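Local atomic coordinates of beta-L-arabinobiosidase (Bacteroides thetaiotaomicron, PDB entry 5MQR), a protein that probably hydrolyses glycosidic linkages of plant pectin, as a multidomain glycosidase of a gut bacterium. Residues G794-G799 with P820-Y825; S751-D756 with P891-L896; Y169-D174 with N183-V188; I148-V153 with V246-R251. All blocks are in the same frame, centred on the assembly; numbering follows the deposited sequence.

Interaction 1 of 4, residues G794-G799 with P820-Y825; sequences GLYWQG and PTINSY
The side-chain amide of Asn823, in the first turn of helix 820-839, bonds both the N-H and the C=O of Tyr796. The site lies in the MGH1-like glycoside hydrolase domain, where a loop is laid across the start of a helix. Two hydrogen bonds make the grip: Tyr796 N donates to Asn823 OD1 over 2.7 Å (N-H...O 156°), and Asn823 ND2 donates to Tyr796 O at 3.0 Å. ND2 also bonds Arg819 O, in keeping with the amide orientation. A leucine in place of Asn823 would probably leave the buried N-H and C=O of Tyr796 without these mates. The apolar part centres on Ile822. With CG1 anti to the backbone N (chi1 -178°), its CG2 methyl falls between N and the carbonyl carbon and is wedged between two CB atoms, 3.7 Å from that of Tyr796 and 3.8 Å from that of Gln798, whose amide turns off to Ser751. At the end of the longer branch, Ile822 CD1 lies 3.8 Å from Trp797 O.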
loop_
_atom_site.group_PDB
_atom_site.type_symbol
_atom_site.label_atom_id
_atom_site.label_comp_id
_atom_site.label_asym_id
_atom_site.label_seq_id
_atom_site.Cartn_x
_atom_site.Cartn_y
_atom_site.Cartn_z
ATOM N N GLY A 794 -51.019 20.888 8.768
ATOM C CA GLY A 794 -49.569 21.136 8.640
ATOM C C GLY A 794 -48.798 20.083 7.861
ATOM O O GLY A 794 -47.699 20.364 7.383
ATOM N N LEU A 795 -49.345 18.872 7.740
ATOM C CA LEU A 795 -48.688 17.811 6.975
ATOM C C LEU A 795 -48.733 18.157 5.494
ATOM O O LEU A 795 -49.672 18.791 5.031
ATOM C CB LEU A 795 -49.350 16.440 7.183
ATOM C CG LEU A 795 -49.154 15.730 8.537
ATOM C CD1 LEU A 795 -50.260 14.698 8.708
ATOM C CD2 LEU A 795 -47.788 15.073 8.678
ATOM N N TYR A 796 -47.688 17.758 4.777
ATOM C CA TYR A 796 -47.673 17.853 3.320
ATOM C C TYR A 796 -48.518 16.716 2.729
ATOM O O TYR A 796 -48.641 15.639 3.320
ATOM C CB TYR A 796 -46.228 17.875 2.753
ATOM C CG TYR A 796 -45.504 19.223 2.941
ATOM C CD1 TYR A 796 -44.935 19.568 4.157
ATOM C CD2 TYR A 796 -45.431 20.153 1.905
ATOM C CE1 TYR A 796 -44.299 20.794 4.343
ATOM C CE2 TYR A 796 -44.809 21.371 2.076
ATOM C CZ TYR A 796 -44.236 21.698 3.300
ATOM O OH TYR A 796 -43.609 22.916 3.505
ATOM N N TRP A 797 -49.152 16.998 1.595
ATOM C CA TRP A 797 -49.788 15.977 0.788
ATOM C C TRP A 797 -49.083 15.909 -0.530
ATOM O O TRP A 797 -48.482 16.881 -0.975
ATOM C CB TRP A 797 -51.267 16.249 0.533
ATOM C CG TRP A 797 -51.568 17.510 -0.210
ATOM C CD1 TRP A 797 -51.867 18.724 0.341
ATOM C CD2 TRP A 797 -51.613 17.695 -1.633
ATOM N NE1 TRP A 797 -52.097 19.652 -0.645
ATOM C CE2 TRP A 797 -51.948 19.050 -1.868
ATOM C CE3 TRP A 797 -51.404 16.854 -2.732
ATOM C CZ2 TRP A 797 -52.079 19.582 -3.162
ATOM C CZ3 TRP A 797 -51.524 17.384 -4.029
ATOM C CH2 TRP A 797 -51.851 18.732 -4.231
ATOM N N GLN A 798 -49.162 14.747 -1.162
ATOM C CA GLN A 798 -48.803 14.623 -2.558
ATOM C C GLN A 798 -49.552 13.480 -3.171
ATOM O O GLN A 798 -49.715 12.437 -2.537
ATOM C CB GLN A 798 -47.314 14.376 -2.701
ATOM C CG GLN A 798 -46.819 14.403 -4.140
ATOM C CD GLN A 798 -46.905 15.764 -4.792
ATOM O OE1 GLN A 798 -47.985 16.285 -5.041
ATOM N NE2 GLN A 798 -45.751 16.329 -5.117
ATOM N N GLY A 799 -50.004 13.664 -4.405
ATOM C CA GLY A 799 -50.497 12.534 -5.203
ATOM C C GLY A 799 -49.375 11.553 -5.485
ATOM O O GLY A 799 -48.233 11.970 -5.720
ATOM N N PRO A 820 -45.338 9.694 3.623
ATOM C CA PRO A 820 -44.035 9.977 4.262
ATOM C C PRO A 820 -42.922 10.332 3.298
ATOM O O PRO A 820 -41.859 10.719 3.762
ATOM C CB PRO A 820 -43.701 8.677 5.009
ATOM C CG PRO A 820 -44.492 7.637 4.311
ATOM C CD PRO A 820 -45.776 8.327 3.937
ATOM N N THR A 821 -43.155 10.182 1.989
ATOM C CA THR A 821 -42.295 10.766 0.963
ATOM C C THR A 821 -42.121 12.273 1.149
ATOM O O THR A 821 -41.072 12.731 1.633
ATOM C CB THR A 821 -42.856 10.541 -0.449
ATOM O OG1 THR A 821 -44.251 10.889 -0.460
ATOM C CG2 THR A 821 -42.665 9.091 -0.889
ATOM N N ILE A 822 -43.146 13.037 0.774
ATOM C CA ILE A 822 -43.025 14.502 0.705
ATOM C C ILE A 822 -42.794 15.121 2.089
ATOM O O ILE A 822 -42.054 16.085 2.207
ATOM C CB ILE A 822 -44.195 15.185 -0.051
ATOM C CG1 ILE A 822 -43.963 16.702 -0.122
ATOM C CG2 ILE A 822 -45.531 14.909 0.612
ATOM C CD1 ILE A 822 -44.741 17.422 -1.208
ATOM N N ASN A 823 -43.383 14.544 3.132
ATOM C CA ASN A 823 -43.142 15.034 4.499
ATOM C C ASN A 823 -41.687 14.881 4.972
ATOM O O ASN A 823 -41.159 15.798 5.590
ATOM C CB ASN A 823 -44.121 14.422 5.497
ATOM C CG ASN A 823 -45.509 15.002 5.339
ATOM O OD1 ASN A 823 -45.730 16.168 5.693
ATOM N ND2 ASN A 823 -46.440 14.226 4.747
ATOM N N SER A 824 -41.049 13.753 4.674
ATOM C CA SER A 824 -39.664 13.563 5.044
ATOM C C SER A 824 -38.772 14.458 4.185
ATOM O O SER A 824 -37.786 15.006 4.671
ATOM C CB SER A 824 -39.260 12.100 4.860
ATOM O OG SER A 824 -39.985 11.256 5.725
ATOM N N TYR A 825 -39.114 14.570 2.901
ATOM C CA TYR A 825 -38.345 15.385 1.984
ATOM C C TYR A 825 -38.321 16.845 2.465
ATOM O O TYR A 825 -37.277 17.499 2.451
ATOM C CB TYR A 825 -38.911 15.369 0.553
ATOM C CG TYR A 825 -39.008 14.055 -0.195
ATOM C CD1 TYR A 825 -38.335 12.899 0.212
ATOM C CD2 TYR A 825 -39.750 13.997 -1.357
ATOM C CE1 TYR A 825 -38.442 11.718 -0.504
ATOM C CE2 TYR A 825 -39.855 12.832 -2.089
ATOM C CZ TYR A 825 -39.217 11.690 -1.656
ATOM O OH TYR A 825 -39.359 10.550 -2.415
#

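Interaction 2 of 4, residues S751-D756 with P891-L896; sequences SSWNAD and PWYFNL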
loop_
_atom_site.group_PDB
_atom_site.type_symbol
_atom_site.label_atom_id
_atom_site.label_comp_id
_atom_site.label_asym_id
_atom_site.label_seq_id
_atom_site.Cartn_x
_atom_site.Cartn_y
_atom_site.Cartn_z
ATOM N N SER A 751 -42.189 15.782 -6.379
ATOM C CA SER A 751 -41.698 16.077 -5.057
ATOM C C SER A 751 -40.186 16.252 -5.101
ATOM O O SER A 751 -39.503 15.707 -5.979
ATOM C CB SER A 751 -42.049 14.956 -4.078
ATOM O OG SER A 751 -43.444 14.720 -4.019
ATOM N N SER A 752 -39.682 17.022 -4.139
ATOM C CA SER A 752 -38.271 17.423 -4.113
ATOM C C SER A 752 -37.624 17.269 -2.740
ATOM O O SER A 752 -38.185 17.747 -1.735
ATOM C CB SER A 752 -38.149 18.887 -4.548
ATOM O OG SER A 752 -36.828 19.344 -4.352
ATOM N N TRP A 753 -36.445 16.631 -2.716
ATOM C CA TRP A 753 -35.509 16.747 -1.585
ATOM C C TRP A 753 -34.246 17.475 -1.992
ATOM O O TRP A 753 -33.180 17.258 -1.437
ATOM C CB TRP A 753 -35.230 15.405 -0.892
ATOM C CG TRP A 753 -34.405 14.354 -1.575
ATOM C CD1 TRP A 753 -33.089 14.161 -1.431
ATOM C CD2 TRP A 753 -34.867 13.306 -2.439
ATOM N NE1 TRP A 753 -32.673 13.089 -2.158
ATOM C CE2 TRP A 753 -33.752 12.531 -2.779
ATOM C CE3 TRP A 753 -36.114 12.939 -2.939
ATOM C CZ2 TRP A 753 -33.834 11.422 -3.617
ATOM C CZ3 TRP A 753 -36.199 11.831 -3.771
ATOM C CH2 TRP A 753 -35.068 11.093 -4.110
ATOM N N ASN A 754 -34.384 18.444 -2.887
ATOM C CA ASN A 754 -33.212 19.046 -3.516
ATOM C C ASN A 754 -32.379 19.955 -2.644
ATOM O O ASN A 754 -31.173 20.075 -2.890
ATOM C CB ASN A 754 -33.598 19.776 -4.789
ATOM C CG ASN A 754 -34.079 18.831 -5.862
ATOM O OD1 ASN A 754 -33.761 17.627 -5.865
ATOM N ND2 ASN A 754 -34.888 19.355 -6.762
ATOM N N ALA A 755 -32.985 20.587 -1.644
ATOM C CA ALA A 755 -32.168 21.379 -0.732
ATOM C C ALA A 755 -31.280 20.456 0.088
ATOM O O ALA A 755 -30.091 20.719 0.231
ATOM C CB ALA A 755 -33.002 22.267 0.159
ATOM N N ASP A 756 -31.834 19.352 0.581
ATOM C CA ASP A 756 -30.999 18.302 1.216
ATOM C C ASP A 756 -29.904 17.810 0.299
ATOM O O ASP A 756 -28.794 17.658 0.745
ATOM C CB ASP A 756 -31.830 17.118 1.695
ATOM C CG ASP A 756 -31.001 15.932 2.088
ATOM O OD1 ASP A 756 -30.595 15.852 3.271
ATOM O OD2 ASP A 756 -30.788 15.069 1.200
ATOM N N PRO A 891 -38.220 8.477 6.228
ATOM C CA PRO A 891 -37.802 9.321 7.351
ATOM C C PRO A 891 -36.313 9.180 7.744
ATOM O O PRO A 891 -35.669 10.198 8.046
ATOM C CB PRO A 891 -38.717 8.869 8.485
ATOM C CG PRO A 891 -39.959 8.422 7.775
ATOM C CD PRO A 891 -39.420 7.704 6.564
ATOM N N TRP A 892 -35.780 7.954 7.724
ATOM C CA TRP A 892 -34.362 7.718 8.035
ATOM C C TRP A 892 -33.364 8.175 6.954
ATOM O O TRP A 892 -32.195 8.366 7.245
ATOM C CB TRP A 892 -34.099 6.247 8.345
ATOM C CG TRP A 892 -34.617 5.871 9.657
ATOM C CD1 TRP A 892 -34.030 6.101 10.862
ATOM C CD2 TRP A 892 -35.848 5.220 9.928
ATOM N NE1 TRP A 892 -34.803 5.614 11.858
ATOM C CE2 TRP A 892 -35.925 5.054 11.321
ATOM C CE3 TRP A 892 -36.877 4.717 9.124
ATOM C CZ2 TRP A 892 -37.002 4.435 11.946
ATOM C CZ3 TRP A 892 -37.970 4.102 9.743
ATOM C CH2 TRP A 892 -38.020 3.973 11.145
ATOM N N TYR A 893 -33.816 8.346 5.727
ATOM C CA TYR A 893 -33.012 9.007 4.684
ATOM C C TYR A 893 -32.534 10.396 5.133
ATOM O O TYR A 893 -31.478 10.852 4.711
ATOM C CB TYR A 893 -33.825 9.113 3.382
ATOM C CG TYR A 893 -33.069 9.527 2.170
ATOM C CD1 TYR A 893 -32.807 10.852 1.936
ATOM C CD2 TYR A 893 -32.684 8.596 1.209
ATOM C CE1 TYR A 893 -32.095 11.251 0.822
ATOM C CE2 TYR A 893 -31.999 8.981 0.070
ATOM C CZ TYR A 893 -31.704 10.320 -0.121
ATOM O OH TYR A 893 -31.025 10.761 -1.243
ATOM N N PHE A 894 -33.310 11.052 5.991
ATOM C CA PHE A 894 -32.961 12.375 6.494
ATOM C C PHE A 894 -32.731 12.383 7.989
ATOM O O PHE A 894 -32.756 13.439 8.612
ATOM C CB PHE A 894 -34.059 13.376 6.111
ATOM C CG PHE A 894 -34.405 13.349 4.668
ATOM C CD1 PHE A 894 -33.690 14.099 3.754
ATOM C CD2 PHE A 894 -35.422 12.549 4.211
ATOM C CE1 PHE A 894 -33.994 14.050 2.393
ATOM C CE2 PHE A 894 -35.737 12.498 2.860
ATOM C CZ PHE A 894 -35.028 13.254 1.945
ATOM N N ASN A 895 -32.481 11.213 8.562
ATOM C CA ASN A 895 -32.320 11.064 10.018
ATOM C C ASN A 895 -33.440 11.761 10.821
ATOM O O ASN A 895 -33.189 12.376 11.852
ATOM C CB ASN A 895 -30.932 11.574 10.451
ATOM C CG ASN A 895 -29.801 10.822 9.771
ATOM O OD1 ASN A 895 -29.553 9.665 10.065
ATOM N ND2 ASN A 895 -29.133 11.468 8.855
ATOM N N LEU A 896 -34.671 11.651 10.326
ATOM C CA LEU A 896 -35.811 12.298 10.971
ATOM C C LEU A 896 -36.151 11.697 12.338
ATOM O O LEU A 896 -36.309 12.444 13.307
ATOM C CB LEU A 896 -37.037 12.298 10.036
ATOM C CG LEU A 896 -38.302 13.056 10.441
ATOM C CD1 LEU A 896 -39.210 13.281 9.236
ATOM C CD2 LEU A 896 -39.075 12.317 11.519
HETATM O O HOH W 1 -30.108 13.670 4.646
#
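Tyr893 and Phe894 both turn an edge toward the same face of the Trp753 indole. The Tyr893 ring stands edge-to-face over the five-membered ring, centroids 4.9 Å apart and planes at 72°, with its CE1 3.8 Å from Trp753 CD1. Its hydroxyl reaches further along the indole and takes a weak, bent hydrogen bond from Trp753 NE1, 3.0 Å from Tyr893 OH. Phe894 makes an offset version of the same T-shaped pair, planes at 76°, and its leading atom CZ comes within 3.6 Å of Trp753 CB. Trp753 is the N-cap residue of helix 754-765, and its CG, set between the backbone N and carbonyl carbon (chi1 71°), places the indole where one face meets both rings. The facing segment ends its short helix in a Schellman motif with Asn895 at C-prime, Leu896 N bonding Pro891 O, so the aromatic cluster joins a helix start to a helix end within the MGH1-like domain. An alanine at Trp753 would probably leave the two ring edges without the face they lean on and set the Tyr893 hydroxyl free of its N-H donor. Asp756, in the first turn of the helix, meets Phe894 at the rim, Asp756 CG 3.5 Å from Phe894 CE1, with the carboxylate steeply turned against the ring. Its OD2 bonds Tyr717, while OD1 accepts at 2.6 Å from a water that also donates to Tyr893 O.

Interaction 3 of 4, residues Y169-D174 with N183-V188; sequences YGVALD and NGIGRV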
loop_
_atom_site.group_PDB
_atom_site.type_symbol
_atom_site.label_atom_id
_atom_site.label_comp_id
_atom_site.label_asym_id
_atom_site.label_seq_id
_atom_site.Cartn_x
_atom_site.Cartn_y
_atom_site.Cartn_z
ATOM N N TYR A 169 36.792 -23.445 15.087
ATOM C CA TYR A 169 38.116 -23.587 14.476
ATOM C C TYR A 169 38.253 -24.906 13.705
ATOM O O TYR A 169 38.089 -25.975 14.282
ATOM C CB TYR A 169 39.169 -23.550 15.559
ATOM C CG TYR A 169 39.276 -22.242 16.307
ATOM C CD1 TYR A 169 39.900 -21.150 15.729
ATOM C CD2 TYR A 169 38.801 -22.114 17.615
ATOM C CE1 TYR A 169 40.036 -19.952 16.413
ATOM C CE2 TYR A 169 38.921 -20.916 18.305
ATOM C CZ TYR A 169 39.547 -19.839 17.695
ATOM O OH TYR A 169 39.701 -18.660 18.359
ATOM N N GLY A 170 38.537 -24.804 12.401
ATOM C CA GLY A 170 38.870 -25.939 11.524
ATOM C C GLY A 170 40.333 -25.883 11.094
ATOM O O GLY A 170 41.053 -24.975 11.486
ATOM N N VAL A 171 40.774 -26.857 10.294
ATOM C CA VAL A 171 42.173 -26.936 9.856
ATOM C C VAL A 171 42.273 -27.001 8.342
ATOM O O VAL A 171 41.682 -27.877 7.725
ATOM C CB VAL A 171 42.907 -28.166 10.435
ATOM C CG1 VAL A 171 44.380 -28.181 10.004
ATOM C CG2 VAL A 171 42.802 -28.192 11.961
ATOM N N ALA A 172 43.013 -26.059 7.755
ATOM C CA ALA A 172 43.411 -26.121 6.348
ATOM C C ALA A 172 44.914 -26.321 6.306
ATOM O O ALA A 172 45.679 -25.470 6.775
ATOM C CB ALA A 172 43.033 -24.843 5.629
ATOM N N LEU A 173 45.327 -27.470 5.786
ATOM C CA LEU A 173 46.745 -27.811 5.648
ATOM C C LEU A 173 47.356 -27.146 4.420
ATOM O O LEU A 173 48.562 -26.938 4.374
ATOM C CB LEU A 173 46.938 -29.337 5.599
ATOM C CG LEU A 173 46.727 -30.069 6.929
ATOM C CD1 LEU A 173 46.633 -31.572 6.720
ATOM C CD2 LEU A 173 47.847 -29.761 7.902
ATOM N N ASP A 174 46.525 -26.834 3.432
ATOM C CA ASP A 174 46.945 -26.042 2.283
ATOM C C ASP A 174 45.756 -25.259 1.728
ATOM O O ASP A 174 44.666 -25.360 2.284
ATOM C CB ASP A 174 47.624 -26.940 1.228
ATOM C CG ASP A 174 46.775 -28.124 0.820
ATOM O OD1 ASP A 174 45.626 -27.919 0.350
ATOM O OD2 ASP A 174 47.281 -29.274 0.962
ATOM N N ASN A 183 36.913 -32.818 10.690
ATOM C CA ASN A 183 38.176 -33.171 11.343
ATOM C C ASN A 183 38.807 -31.914 11.949
ATOM O O ASN A 183 40.016 -31.900 12.200
ATOM C CB ASN A 183 39.166 -33.819 10.358
ATOM C CG ASN A 183 38.548 -34.944 9.534
ATOM O OD1 ASN A 183 38.548 -34.904 8.309
ATOM N ND2 ASN A 183 38.029 -35.940 10.198
ATOM N N GLY A 184 37.988 -30.876 12.197
ATOM C CA GLY A 184 38.462 -29.635 12.807
ATOM C C GLY A 184 38.801 -29.784 14.285
ATOM O O GLY A 184 39.036 -30.887 14.782
ATOM N N ILE A 185 38.869 -28.655 14.979
ATOM C CA ILE A 185 39.312 -28.631 16.368
ATOM C C ILE A 185 38.098 -28.583 17.277
ATOM O O ILE A 185 37.904 -29.467 18.106
ATOM C CB ILE A 185 40.221 -27.429 16.626
ATOM C CG1 ILE A 185 41.507 -27.583 15.822
ATOM C CG2 ILE A 185 40.560 -27.311 18.108
ATOM C CD1 ILE A 185 42.269 -26.292 15.648
ATOM N N GLY A 186 37.291 -27.544 17.125
ATOM C CA GLY A 186 36.095 -27.415 17.943
ATOM C C GLY A 186 35.466 -26.040 17.952
ATOM O O GLY A 186 35.960 -25.102 17.323
ATOM N N ARG A 187 34.387 -25.931 18.716
ATOM C CA ARG A 187 33.618 -24.727 18.774
ATOM C C ARG A 187 33.798 -24.036 20.115
ATOM O O ARG A 187 33.814 -24.681 21.154
ATOM C CB ARG A 187 32.159 -25.049 18.542
ATOM C CG ARG A 187 31.399 -23.839 18.036
ATOM C CD ARG A 187 29.996 -24.205 17.700
ATOM N NE ARG A 187 29.959 -25.140 16.582
ATOM C CZ ARG A 187 29.820 -24.818 15.294
ATOM N NH1 ARG A 187 29.697 -23.544 14.883
ATOM N NH2 ARG A 187 29.785 -25.804 14.395
ATOM N N VAL A 188 33.932 -22.714 20.062
ATOM C CA VAL A 188 34.184 -21.902 21.242
ATOM C C VAL A 188 33.056 -20.911 21.434
ATOM O O VAL A 188 32.336 -20.581 20.500
ATOM C CB VAL A 188 35.523 -21.125 21.187
ATOM C CG1 VAL A 188 36.688 -22.096 21.174
ATOM C CG2 VAL A 188 35.594 -20.178 19.987
#
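Ile185 has CG1 anti to the carbonyl carbon (chi1 -65°) and an extended chi2 of 162°, which together bring its CD1 to 4.1 Å from Tyr169 CB; the like chi1 of Tyr169 directs its ring to Val188. Between them the backbone forms a classic beta bulge, in which Ile185 and Gly186 both face Tyr169, where strands 163-170 and 186-192 of a four-stranded propeller blade run antiparallel. Tyr169 N donates almost straight to Gly186 O (2.9 Å, N-H...O 175°). Its own carbonyl oxygen is shared by two donors, firmly by Ile185 N, 2.9 Å from Tyr169 O, and weakly by Gly186 N. Gly184 allows the chains to come close beside the bulge: its CA is 3.9 Å from Gly170 CA, and a CB on Gly184 would press on Tyr169 O and Gly170 CA. Gly186 has backbone angles at which a side chain would strike the carbonyl oxygen of Ile185. Tyr169 CE2 touches both methyls of Val188, and CG1 lies at the ring edge, in its plane. Beyond, the hydroxyl bonds the carbonyl of Pro124, and the ring of Tyr126 lies against both Tyr169 and Ile185. Past the bulge, Val171 CG2 crosses to within 4.1 Å of Ile185 CG1.

Interaction 4 of 4, residues I148-V153 with V246-R251; sequences IMHQRV and VEEADR. With EDO (1,2-ethanediol), chain H.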
loop_
_atom_site.group_PDB
_atom_site.type_symbol
_atom_site.label_atom_id
_atom_site.label_comp_id
_atom_site.label_asym_id
_atom_site.label_seq_id
_atom_site.Cartn_x
_atom_site.Cartn_y
_atom_site.Cartn_z
ATOM N N ILE A 148 41.793 -22.218 10.765
ATOM C CA ILE A 148 40.843 -21.448 9.994
ATOM C C ILE A 148 39.536 -21.429 10.768
ATOM O O ILE A 148 39.083 -22.460 11.247
ATOM C CB ILE A 148 40.601 -22.059 8.591
ATOM C CG1 ILE A 148 41.918 -22.155 7.797
ATOM C CG2 ILE A 148 39.551 -21.267 7.805
ATOM C CD1 ILE A 148 42.619 -20.837 7.515
HETATM N N MSE A 149 38.931 -20.245 10.865
HETATM C CA MSE A 149 37.641 -20.064 11.521
HETATM C C MSE A 149 36.572 -20.173 10.481
HETATM O O MSE A 149 36.763 -19.787 9.327
HETATM C CB MSE A 149 37.517 -18.736 12.310
HETATM C CG MSE A 149 38.548 -18.714 13.436
HETATM SE SE MSE A 149 38.017 -17.578 14.949
HETATM C CE MSE A 149 36.696 -18.822 15.749
ATOM N N HIS A 150 35.441 -20.735 10.904
ATOM C CA HIS A 150 34.274 -20.899 10.064
ATOM C C HIS A 150 33.072 -21.206 10.950
ATOM O O HIS A 150 33.113 -22.183 11.697
ATOM C CB HIS A 150 34.463 -22.048 9.076
ATOM C CG HIS A 150 33.376 -22.109 8.053
ATOM N ND1 HIS A 150 32.244 -22.881 8.212
ATOM C CD2 HIS A 150 33.210 -21.430 6.893
ATOM C CE1 HIS A 150 31.451 -22.707 7.171
ATOM N NE2 HIS A 150 32.020 -21.839 6.352
ATOM N N GLN A 151 32.053 -20.358 10.870
ATOM C CA GLN A 151 30.810 -20.442 11.659
ATOM C C GLN A 151 29.648 -20.197 10.748
ATOM O O GLN A 151 29.717 -19.256 9.955
ATOM C CB GLN A 151 30.643 -19.228 12.598
ATOM C CG GLN A 151 31.563 -19.115 13.719
ATOM C CD GLN A 151 32.855 -18.440 13.381
ATOM O OE1 GLN A 151 33.870 -19.087 13.372
ATOM N NE2 GLN A 151 32.830 -17.137 13.145
ATOM N N ARG A 152 28.551 -20.915 10.940
ATOM C CA ARG A 152 27.271 -20.560 10.298
ATOM C C ARG A 152 26.295 -19.934 11.281
ATOM O O ARG A 152 25.184 -19.556 10.874
ATOM C CB ARG A 152 26.631 -21.798 9.674
ATOM C CG ARG A 152 27.496 -22.520 8.663
ATOM C CD ARG A 152 27.687 -21.674 7.423
ATOM N NE ARG A 152 27.934 -22.521 6.263
ATOM C CZ ARG A 152 28.535 -22.134 5.131
ATOM N NH1 ARG A 152 28.929 -20.860 4.940
ATOM N NH2 ARG A 152 28.711 -23.039 4.156
ATOM N N VAL A 153 26.697 -19.878 12.563
ATOM C CA VAL A 153 25.903 -19.323 13.652
ATOM C C VAL A 153 26.871 -18.652 14.611
ATOM O O VAL A 153 27.915 -19.216 14.928
ATOM C CB VAL A 153 25.049 -20.392 14.418
ATOM C CG1 VAL A 153 25.876 -21.566 14.933
ATOM C CG2 VAL A 153 24.282 -19.751 15.581
ATOM N N VAL A 246 26.147 -28.506 11.811
ATOM C CA VAL A 246 26.362 -29.746 11.048
ATOM C C VAL A 246 27.554 -29.726 10.085
ATOM O O VAL A 246 28.179 -30.765 9.866
ATOM C CB VAL A 246 25.098 -30.152 10.268
ATOM C CG1 VAL A 246 24.785 -29.140 9.136
ATOM C CG2 VAL A 246 25.210 -31.596 9.756
ATOM N N GLU A 247 27.881 -28.563 9.531
ATOM C CA GLU A 247 28.989 -28.491 8.590
ATOM C C GLU A 247 30.360 -28.655 9.220
ATOM O O GLU A 247 31.248 -29.147 8.538
ATOM C CB GLU A 247 28.962 -27.203 7.778
ATOM C CG GLU A 247 27.751 -27.092 6.884
ATOM C CD GLU A 247 27.704 -25.767 6.156
ATOM O OE1 GLU A 247 28.642 -25.532 5.368
ATOM O OE2 GLU A 247 26.741 -24.977 6.338
ATOM N N GLU A 248 30.536 -28.219 10.478
ATOM C CA GLU A 248 31.849 -28.244 11.162
ATOM C C GLU A 248 31.965 -29.362 12.183
ATOM O O GLU A 248 33.055 -29.842 12.442
ATOM C CB GLU A 248 32.127 -26.921 11.873
ATOM C CG GLU A 248 32.062 -25.688 10.987
ATOM C CD GLU A 248 30.674 -25.071 10.803
ATOM O OE1 GLU A 248 29.685 -25.501 11.435
ATOM O OE2 GLU A 248 30.577 -24.122 9.991
ATOM N N ALA A 249 30.839 -29.747 12.778
ATOM C CA ALA A 249 30.796 -30.849 13.728
ATOM C C ALA A 249 31.266 -32.155 13.076
ATOM O O ALA A 249 31.304 -32.244 11.838
ATOM C CB ALA A 249 29.377 -31.009 14.263
ATOM N N ASP A 250 31.627 -33.142 13.908
ATOM C CA ASP A 250 31.911 -34.512 13.448
ATOM C C ASP A 250 30.810 -35.006 12.496
ATOM O O ASP A 250 29.627 -34.693 12.671
ATOM C CB ASP A 250 31.990 -35.521 14.624
ATOM C CG ASP A 250 33.254 -35.380 15.458
ATOM O OD1 ASP A 250 34.058 -34.475 15.150
ATOM O OD2 ASP A 250 33.453 -36.172 16.427
ATOM N N ARG A 251 31.209 -35.793 11.508
ATOM C CA ARG A 251 30.243 -36.437 10.621
ATOM C C ARG A 251 29.440 -37.444 11.430
ATOM O O ARG A 251 29.995 -38.193 12.240
ATOM C CB ARG A 251 30.951 -37.101 9.426
ATOM C CG ARG A 251 31.631 -36.101 8.491
ATOM C CD ARG A 251 30.594 -35.253 7.766
ATOM N NE ARG A 251 31.166 -34.085 7.108
ATOM C CZ ARG A 251 31.368 -32.884 7.661
ATOM N NH1 ARG A 251 31.063 -32.616 8.943
ATOM N NH2 ARG A 251 31.894 -31.931 6.903
HETATM C C1 EDO H . 31.903 -22.631 2.981
HETATM O O1 EDO H . 31.880 -21.235 3.362
HETATM C C2 EDO H . 31.196 -22.880 1.641
HETATM O O2 EDO H . 30.546 -24.152 1.564
HETATM O O HOH W 2 28.407 -23.345 12.337
#
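Arg152 is drawn toward Glu247 from its first carbons on. From CB the chain sets CG anti to the carbonyl carbon (chi1 -57°), where CG passes 3.5 Å from Glu247 OE2 and close to Glu248 OE2 as well. A bend at chi2 carries CD past Glu247 OE2 and turns the guanidinium side-on to that carboxylate. NE then donates 2.7 Å to Glu247 OE2, nearly straight at 167° but from above the carboxylate plane, and NH2 reaches the syn lone pair of Glu247 OE1 at 2.8 Å. This two-nitrogen salt bridge ties the broken strand 148-157, which begins a blade of the N-terminal beta propeller, to the irregular segment 246-251 that follows the blade. Glu247 OE2 is held further by the backbone N of Ala264. NH1, the remaining tip of Arg152, bonds Gln77 and, weakly, a 1,2-ethanediol probably carried over from crystallisation. Over the centre of the guanidinium, 3.5 Å above its plane, sits CE1 of His150. That imidazole is hydrogen-bonded at both nitrogens: ND1 donates to the anti lone pair of Glu248 OE2, 2.7 Å from ND1 and near the ring plane, and NE2 to O1 of the incidental diol. Glu248 OE1 in turn pairs with Arg187, and accepts a hydrogen bond from a water that itself accepts from Arg152 N at 2.8 Å.

In the fold
From the N terminus, segment 148-153 opens the first long loop, which interaction 4 closes at 246-251. Inside that span the chain makes the short excursion 174-183, closed by interaction 3. Interaction 3 thus nests within interaction 4; both reach the blade formed by strands 148-157 to 202-206, against which 246-251 packs, and they touch: Gly170 N meets Ile148 O, and Arg187 pairs with Glu248. Far along the chain and on the other side of its centre, segment 751-756 begins a second loop, closed at 891-896 by interaction 2. Interaction 1 falls within it and ties a loop to helix 820-839; Gln798 and Ser751 join the two. None of the loops cross.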